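Local coordinates for protein putative enoyl-CoA hydratase (Streptomyces coelicolor A3, PDB 3G64) that is a putative enoyl-CoA hydratase of the crotonase-like family, probably acting on acyl-CoA thioesters, and assembles as three subunits, at residues R63-A68 and C112-I117; A118-V123 and D136-D141. All coordinates share one frame; numbering follows the deposited sequence. Where two conformers were deposited one is given.

How the contacts relate
Contacts 1 and 2 are neighbouring parallel strand pairs in one mixed sheet, sharing strand 116-120: contact 1 joins its first half to strand 64-69, contact 2 its second half to strand 137-140. Their centres lie about 13 Å apart. Both are buried, contact 1 nearer the middle of the chain. There Leu65, Phe114, Val116 and Ile117 make a mostly apolar meeting; contact 2 sets Leu120 on an arginine stem and His121 beside Asp141. They also touch each other. Leu67 O meets Ala119 N at 3.0 Å, Asp136 OD2 receives Val116 N at 2.7 Å, and the methyls Ile117 CG2 and Val139 CG2 pack. A second subunit packs on Pro115 in contact 1 and on residues 136-138 in contact 2.

Contact 1. Residues R63-A68 and C112-I117; sequences RALVLA and CPFPVI
Leu65 meets the Phe114 ring obliquely, its CB 3.7 Å from Phe114 CE1 and its CD1 only slightly farther from the same ring atom. Phe114 CG is wedged between its own backbone N and carbonyl carbon (chi1 42°), and from there the ring's CE1 comes against Leu65 CB. Cys112 CB lies 3.8 Å above one ring face, near the rim, and Leu56 of helix 43-58 touches both the ring and Leu65. The other branch of Leu65 points the same way as Val116 and runs beside it, CD2 4.1 Å from Val116 CG1. Val66 and Ile117 project from the opposite face of the sheet, where both pack against Ala213 of helix 205-217; between them the fit is looser, Val66 CG2 lying 4.5 Å from Ile117 CB. These neighbouring strands, 64-69 and 116-120, are the two arms of a beta-alpha-beta crossover in the crotonase-like core, the connecting chain including helices 80-87 and 92-111. Three backbone bonds zip the arms in parallel register: Leu65 N to Pro115 O, Ile117 N to Leu65 O, and Leu67 N to Ile117 O, the last at 2.7 Å with a nearly straight N-H (171°). CA-H groups of Ala64, Val116 and Val66 lean on the same three carbonyls. One step earlier Pro115 has no N-H to give, and its CD sits 3.3 Å from Arg63 O instead. Arg63 turns its side chain away from this junction, its NE donating to Ala217 O, and Met180 of the second subunit packs on Pro115.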
ATOM      1  N   ARG A  63     -11.813  -3.161  26.149  1.00 26.89           N
ATOM      2  CA  ARG A  63     -11.543  -4.126  25.102  1.00 29.89           C
ATOM      3  C   ARG A  63     -11.954  -3.583  23.749  1.00 28.99           C
ATOM      4  O   ARG A  63     -11.732  -4.231  22.741  1.00 31.41           O
ATOM      5  CB  ARG A  63     -12.262  -5.466  25.395  1.00 33.85           C
ATOM      6  CG  ARG A  63     -11.861  -6.101  26.729  1.00 34.25           C
ATOM      7  CD  ARG A  63     -12.418  -7.529  26.966  1.00 36.25           C
ATOM      8  NE  ARG A  63     -13.880  -7.655  26.908  1.00 38.69           N
ATOM      9  CZ  ARG A  63     -14.731  -7.320  27.883  1.00 39.86           C
ATOM     10  NH1 ARG A  63     -14.297  -6.805  29.024  1.00 38.30           N
ATOM     11  NH2 ARG A  63     -16.036  -7.492  27.704  1.00 39.42           N
ATOM     12  N   ALA A  64     -12.548  -2.391  23.729  1.00 26.53           N
ATOM     13  CA  ALA A  64     -12.903  -1.715  22.477  1.00 24.56           C
ATOM     14  C   ALA A  64     -13.249  -0.274  22.778  1.00 28.49           C
ATOM     15  O   ALA A  64     -13.739   0.056  23.868  1.00 28.20           O
ATOM     16  CB  ALA A  64     -14.097  -2.388  21.787  1.00 24.61           C
ATOM     17  N   LEU A  65     -13.025   0.592  21.802  1.00 28.33           N
ATOM     18  CA  LEU A  65     -13.377   1.990  21.973  1.00 24.94           C
ATOM     19  C   LEU A  65     -14.063   2.522  20.721  1.00 23.82           C
ATOM     20  O   LEU A  65     -13.593   2.323  19.581  1.00 25.92           O
ATOM     21  CB  LEU A  65     -12.123   2.815  22.346  1.00 24.03           C
ATOM     22  CG  LEU A  65     -12.340   4.321  22.591  1.00 26.94           C
ATOM     23  CD1 LEU A  65     -11.274   4.870  23.533  1.00 27.89           C
ATOM     24  CD2 LEU A  65     -12.349   5.094  21.290  1.00 25.39           C
ATOM     25  N   VAL A  66     -15.190   3.180  20.941  1.00 25.30           N
ATOM     26  CA  VAL A  66     -15.926   3.869  19.887  1.00 24.68           C
ATOM     27  C   VAL A  66     -15.671   5.358  20.006  1.00 27.69           C
ATOM     28  O   VAL A  66     -15.784   5.946  21.096  1.00 29.31           O
ATOM     29  CB  VAL A  66     -17.440   3.617  19.989  1.00 28.13           C
ATOM     30  CG1 VAL A  66     -18.196   4.425  18.922  1.00 27.50           C
ATOM     31  CG2 VAL A  66     -17.752   2.119  19.871  1.00 24.61           C
ATOM     32  N   LEU A  67     -15.299   5.968  18.888  1.00 24.77           N
ATOM     33  CA  LEU A  67     -15.128   7.409  18.822  1.00 22.69           C
ATOM     34  C   LEU A  67     -16.322   7.973  18.029  1.00 23.86           C
ATOM     35  O   LEU A  67     -16.554   7.602  16.890  1.00 26.21           O
ATOM     36  CB  LEU A  67     -13.786   7.739  18.140  1.00 24.27           C
ATOM     37  CG  LEU A  67     -13.348   9.205  17.927  1.00 31.99           C
ATOM     38  CD1 LEU A  67     -13.386   9.990  19.226  1.00 27.84           C
ATOM     39  CD2 LEU A  67     -11.919   9.300  17.295  1.00 29.79           C
ATOM     40  N   ALA A  68     -17.078   8.864  18.641  1.00 24.26           N
ATOM     41  CA  ALA A  68     -18.315   9.363  18.038  1.00 27.72           C
ATOM     42  C   ALA A  68     -18.431  10.883  18.147  1.00 30.13           C
ATOM     43  O   ALA A  68     -17.695  11.510  18.907  1.00 26.86           O
ATOM     44  CB  ALA A  68     -19.499   8.701  18.677  1.00 23.69           C
ATOM     45  N   CYS A 112      -2.824   1.859  20.854  0.50 25.62           N
ATOM     46  CA  CYS A 112      -3.547   1.451  22.052  0.50 26.11           C
ATOM     47  C   CYS A 112      -3.998  -0.006  21.936  0.50 27.66           C
ATOM     48  O   CYS A 112      -4.439  -0.434  20.868  0.50 24.28           O
ATOM     49  CB  CYS A 112      -4.747   2.367  22.312  0.50 27.58           C
ATOM     50  SG  CYS A 112      -5.980   2.456  20.960  0.50 25.34           S
ATOM     51  N   PRO A 113      -3.904  -0.761  23.048  1.00 29.01           N
ATOM     52  CA  PRO A 113      -4.111  -2.216  23.065  1.00 28.65           C
ATOM     53  C   PRO A 113      -5.596  -2.631  22.983  1.00 32.70           C
ATOM     54  O   PRO A 113      -6.033  -3.482  23.750  1.00 31.50           O
ATOM     55  CB  PRO A 113      -3.509  -2.636  24.403  1.00 31.60           C
ATOM     56  CG  PRO A 113      -3.712  -1.419  25.297  1.00 31.43           C
ATOM     57  CD  PRO A 113      -3.606  -0.209  24.383  1.00 29.21           C
ATOM     58  N   PHE A 114      -6.339  -2.047  22.053  1.00 25.30           N
ATOM     59  CA  PHE A 114      -7.740  -2.405  21.810  1.00 25.90           C
ATOM     60  C   PHE A 114      -8.128  -1.727  20.528  1.00 27.95           C
ATOM     61  O   PHE A 114      -7.572  -0.684  20.186  1.00 27.85           O
ATOM     62  CB  PHE A 114      -8.685  -1.953  22.938  1.00 22.84           C
ATOM     63  CG  PHE A 114      -8.410  -0.564  23.464  1.00 25.95           C
ATOM     64  CD1 PHE A 114      -8.909   0.557  22.812  1.00 27.76           C
ATOM     65  CD2 PHE A 114      -7.650  -0.385  24.622  1.00 28.63           C
ATOM     66  CE1 PHE A 114      -8.645   1.845  23.298  1.00 31.26           C
ATOM     67  CE2 PHE A 114      -7.378   0.878  25.119  1.00 31.02           C
ATOM     68  CZ  PHE A 114      -7.878   2.011  24.451  1.00 33.39           C
ATOM     69  N   PRO A 115      -9.084  -2.321  19.810  1.00 27.16           N
ATOM     70  CA  PRO A 115      -9.600  -1.756  18.565  1.00 26.60           C
ATOM     71  C   PRO A 115     -10.354  -0.449  18.811  1.00 28.83           C
ATOM     72  O   PRO A 115     -11.095  -0.291  19.798  1.00 23.81           O
ATOM     73  CB  PRO A 115     -10.600  -2.823  18.044  1.00 29.53           C
ATOM     74  CG  PRO A 115     -10.682  -3.873  19.094  1.00 31.13           C
ATOM     75  CD  PRO A 115      -9.742  -3.578  20.212  1.00 25.70           C
ATOM     76  N   VAL A 116     -10.160   0.481  17.890  1.00 23.21           N
ATOM     77  CA  VAL A 116     -10.847   1.755  17.936  1.00 20.31           C
ATOM     78  C   VAL A 116     -11.762   1.820  16.728  1.00 23.54           C
ATOM     79  O   VAL A 116     -11.344   1.492  15.608  1.00 26.40           O
ATOM     80  CB  VAL A 116      -9.816   2.913  17.921  1.00 26.03           C
ATOM     81  CG1 VAL A 116     -10.516   4.271  17.748  1.00 25.71           C
ATOM     82  CG2 VAL A 116      -8.979   2.866  19.205  1.00 19.95           C
ATOM     83  N   ILE A 117     -13.014   2.217  16.957  1.00 21.22           N
ATOM     84  CA  ILE A 117     -14.017   2.265  15.905  1.00 22.57           C
ATOM     85  C   ILE A 117     -14.551   3.702  15.776  1.00 25.32           C
ATOM     86  O   ILE A 117     -15.006   4.292  16.758  1.00 30.45           O
ATOM     87  CB  ILE A 117     -15.189   1.314  16.277  1.00 24.28           C
ATOM     88  CG1 ILE A 117     -14.649  -0.110  16.448  1.00 28.13           C
ATOM     89  CG2 ILE A 117     -16.356   1.428  15.273  1.00 22.16           C
ATOM     90  CD1 ILE A 117     -15.351  -0.877  17.525  1.00 37.34           C
TER

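Contact 2. Residues A118-V123 and D136-D141; sequences AALHGV and DFRVAD
The carboxylate of Asp141 presents one face to His121 CB, which stands almost equally far from all three of its atoms, 3.8 Å from Asp141 OD1. The carboxylate oxygens work elsewhere: OD2 accepts from Ser143 OG and OD1 bonds a glycerol that probably came from the crystallisation liquor. The His121 imidazole leads away from strand 137-140, NE2 bonding Gly69 O, and at the other end of that strand the Phe137 ring also turns from its neighbour, packing among Leu212, Leu216 and Ile117 and on Leu181 of the second subunit. Between these flat groups Leu120 runs beside Arg138 in the same direction, its CD1 3.9 Å from Arg138 CB, while Leu120 CB touches Ala140 CB at 4.1 Å. With Leu120 CG anti to its carbonyl carbon (chi1 -56°), the branch reaches the arginine's aliphatic stem. Four bonds join the parallel strands: Ala118 N to Phe137 O, Val139 N to Ala118 O, Leu120 N to Val139 O (2.8 Å, N-H angle 177°), and the longer Asp141 N to Leu120 O (3.1 Å). Beyond Leu120 the chain leaves the strand at His121-Gly122, the start of the glycine-rich sequence that, in crotonase relatives, leads to an oxyanion-hole N-H. An alanine in place of Asp141 would probably leave Ser143 OG without this acceptor and open a gap beside His121 CB. Across the contact the buried Arg138 offers Leu120 its CH2 stem, while its NE donates to Leu195 O and its NH2 to Ala132 O and Ala135 O, which probably offsets the cost of burying the charge.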
ATOM      1  N   ALA A 118     -14.477   4.277  14.580  1.00 24.38           N
ATOM      2  CA  ALA A 118     -15.054   5.612  14.356  1.00 24.53           C
ATOM      3  C   ALA A 118     -16.459   5.497  13.783  1.00 25.87           C
ATOM      4  O   ALA A 118     -16.673   4.833  12.751  1.00 25.80           O
ATOM      5  CB  ALA A 118     -14.157   6.451  13.433  1.00 22.39           C
ATOM      6  N   ALA A 119     -17.418   6.112  14.471  1.00 25.27           N
ATOM      7  CA  ALA A 119     -18.822   6.073  14.056  1.00 24.13           C
ATOM      8  C   ALA A 119     -19.068   7.331  13.235  1.00 23.45           C
ATOM      9  O   ALA A 119     -19.187   8.426  13.800  1.00 25.41           O
ATOM     10  CB  ALA A 119     -19.744   6.058  15.306  1.00 21.81           C
ATOM     11  N   LEU A 120     -19.118   7.196  11.913  1.00 22.05           N
ATOM     12  CA  LEU A 120     -19.072   8.372  11.035  1.00 22.40           C
ATOM     13  C   LEU A 120     -20.407   8.727  10.386  1.00 25.92           C
ATOM     14  O   LEU A 120     -21.166   7.845   9.980  1.00 26.10           O
ATOM     15  CB  LEU A 120     -18.049   8.165   9.912  1.00 21.75           C
ATOM     16  CG  LEU A 120     -16.597   7.825  10.304  1.00 24.18           C
ATOM     17  CD1 LEU A 120     -15.807   7.599   9.038  1.00 24.37           C
ATOM     18  CD2 LEU A 120     -16.012   8.979  11.093  1.00 20.79           C
ATOM     19  N   HIS A 121     -20.632  10.029  10.230  1.00 23.54           N
ATOM     20  CA  HIS A 121     -21.820  10.572   9.557  1.00 28.23           C
ATOM     21  C   HIS A 121     -21.503  12.046   9.305  1.00 25.52           C
ATOM     22  O   HIS A 121     -20.672  12.631  10.022  1.00 23.63           O
ATOM     23  CB  HIS A 121     -23.057  10.445  10.451  1.00 29.76           C
ATOM     24  CG  HIS A 121     -22.899  11.111  11.784  1.00 30.22           C
ATOM     25  ND1 HIS A 121     -23.401  12.367  12.057  1.00 30.29           N
ATOM     26  CD2 HIS A 121     -22.262  10.707  12.911  1.00 30.62           C
ATOM     27  CE1 HIS A 121     -23.086  12.704  13.293  1.00 32.45           C
ATOM     28  NE2 HIS A 121     -22.390  11.718  13.833  1.00 29.40           N
ATOM     29  N   GLY A 122     -22.135  12.626   8.284  1.00 24.75           N
ATOM     30  CA  GLY A 122     -21.879  13.996   7.884  1.00 21.58           C
ATOM     31  C   GLY A 122     -20.376  14.266   7.758  1.00 26.21           C
ATOM     32  O   GLY A 122     -19.614  13.372   7.383  1.00 24.29           O
ATOM     33  N   VAL A 123     -19.952  15.489   8.081  1.00 25.95           N
ATOM     34  CA  VAL A 123     -18.576  15.909   7.811  1.00 26.22           C
ATOM     35  C   VAL A 123     -17.552  15.289   8.768  1.00 25.82           C
ATOM     36  O   VAL A 123     -17.754  15.259   9.993  1.00 23.68           O
ATOM     37  CB  VAL A 123     -18.431  17.452   7.786  1.00 37.68           C
ATOM     38  CG1 VAL A 123     -18.988  18.046   9.032  1.00 45.94           C
ATOM     39  CG2 VAL A 123     -16.972  17.863   7.683  1.00 34.83           C
ATOM     40  N   ASP A 136      -9.140   1.751  13.754  1.00 21.73           N
ATOM     41  CA  ASP A 136      -9.047   0.445  13.138  1.00 23.82           C
ATOM     42  C   ASP A 136     -10.234   0.193  12.216  1.00 25.54           C
ATOM     43  O   ASP A 136     -10.082  -0.452  11.150  1.00 26.26           O
ATOM     44  CB  ASP A 136      -8.939  -0.613  14.235  1.00 26.63           C
ATOM     45  CG  ASP A 136      -7.747  -0.325  15.157  1.00 31.76           C
ATOM     46  OD1 ASP A 136      -6.601  -0.509  14.688  1.00 25.59           O
ATOM     47  OD2 ASP A 136      -7.950   0.145  16.302  1.00 30.71           O
ATOM     48  N   PHE A 137     -11.406   0.712  12.612  1.00 22.00           N
ATOM     49  CA  PHE A 137     -12.641   0.529  11.839  1.00 22.75           C
ATOM     50  C   PHE A 137     -13.329   1.872  11.624  1.00 26.61           C
ATOM     51  O   PHE A 137     -13.389   2.696  12.545  1.00 24.62           O
ATOM     52  CB  PHE A 137     -13.630  -0.438  12.528  1.00 27.52           C
ATOM     53  CG  PHE A 137     -13.107  -1.839  12.727  1.00 24.90           C
ATOM     54  CD1 PHE A 137     -13.416  -2.848  11.821  1.00 26.24           C
ATOM     55  CD2 PHE A 137     -12.326  -2.147  13.826  1.00 24.13           C
ATOM     56  CE1 PHE A 137     -12.942  -4.142  12.008  1.00 25.37           C
ATOM     57  CE2 PHE A 137     -11.827  -3.449  14.024  1.00 26.23           C
ATOM     58  CZ  PHE A 137     -12.138  -4.442  13.111  1.00 29.78           C
ATOM     59  N   ARG A 138     -13.838   2.081  10.403  1.00 25.60           N
ATOM     60  CA  ARG A 138     -14.706   3.217  10.088  1.00 23.55           C
ATOM     61  C   ARG A 138     -16.107   2.695   9.697  1.00 26.92           C
ATOM     62  O   ARG A 138     -16.307   2.097   8.628  1.00 24.04           O
ATOM     63  CB  ARG A 138     -14.115   4.088   8.973  1.00 22.86           C
ATOM     64  CG  ARG A 138     -12.902   4.979   9.430  1.00 21.32           C
ATOM     65  CD  ARG A 138     -11.946   5.314   8.268  1.00 22.55           C
ATOM     66  NE  ARG A 138     -11.343   4.080   7.780  1.00 24.35           N
ATOM     67  CZ  ARG A 138     -10.390   3.403   8.427  1.00 27.22           C
ATOM     68  NH1 ARG A 138      -9.948   2.256   7.930  1.00 29.77           N
ATOM     69  NH2 ARG A 138      -9.870   3.861   9.567  1.00 23.48           N
ATOM     70  N   VAL A 139     -17.059   2.906  10.591  1.00 27.24           N
ATOM     71  CA  VAL A 139     -18.460   2.510  10.376  1.00 27.80           C
ATOM     72  C   VAL A 139     -19.232   3.774  10.008  1.00 29.37           C
ATOM     73  O   VAL A 139     -19.389   4.675  10.822  1.00 28.81           O
ATOM     74  CB  VAL A 139     -19.004   1.840  11.647  1.00 29.04           C
ATOM     75  CG1 VAL A 139     -20.488   1.549  11.538  1.00 30.24           C
ATOM     76  CG2 VAL A 139     -18.186   0.547  11.944  1.00 26.75           C
ATOM     77  N   ALA A 140     -19.692   3.846   8.763  1.00 27.61           N
ATOM     78  CA  ALA A 140     -20.106   5.104   8.171  1.00 26.51           C
ATOM     79  C   ALA A 140     -21.494   4.998   7.585  1.00 29.44           C
ATOM     80  O   ALA A 140     -21.803   3.995   6.922  1.00 32.95           O
ATOM     81  CB  ALA A 140     -19.130   5.479   7.052  1.00 22.58           C
ATOM     82  N   ASP A 141     -22.307   6.035   7.781  1.00 28.70           N
ATOM     83  CA  ASP A 141     -23.602   6.108   7.093  1.00 29.71           C
ATOM     84  C   ASP A 141     -23.424   6.865   5.780  1.00 31.63           C
ATOM     85  O   ASP A 141     -22.338   7.405   5.528  1.00 31.31           O
ATOM     86  CB  ASP A 141     -24.759   6.589   8.010  1.00 31.85           C
ATOM     87  CG  ASP A 141     -25.000   8.099   7.979  1.00 35.85           C
ATOM     88  OD1 ASP A 141     -25.873   8.559   8.767  1.00 36.59           O
ATOM     89  OD2 ASP A 141     -24.346   8.826   7.201  1.00 33.65           O
TER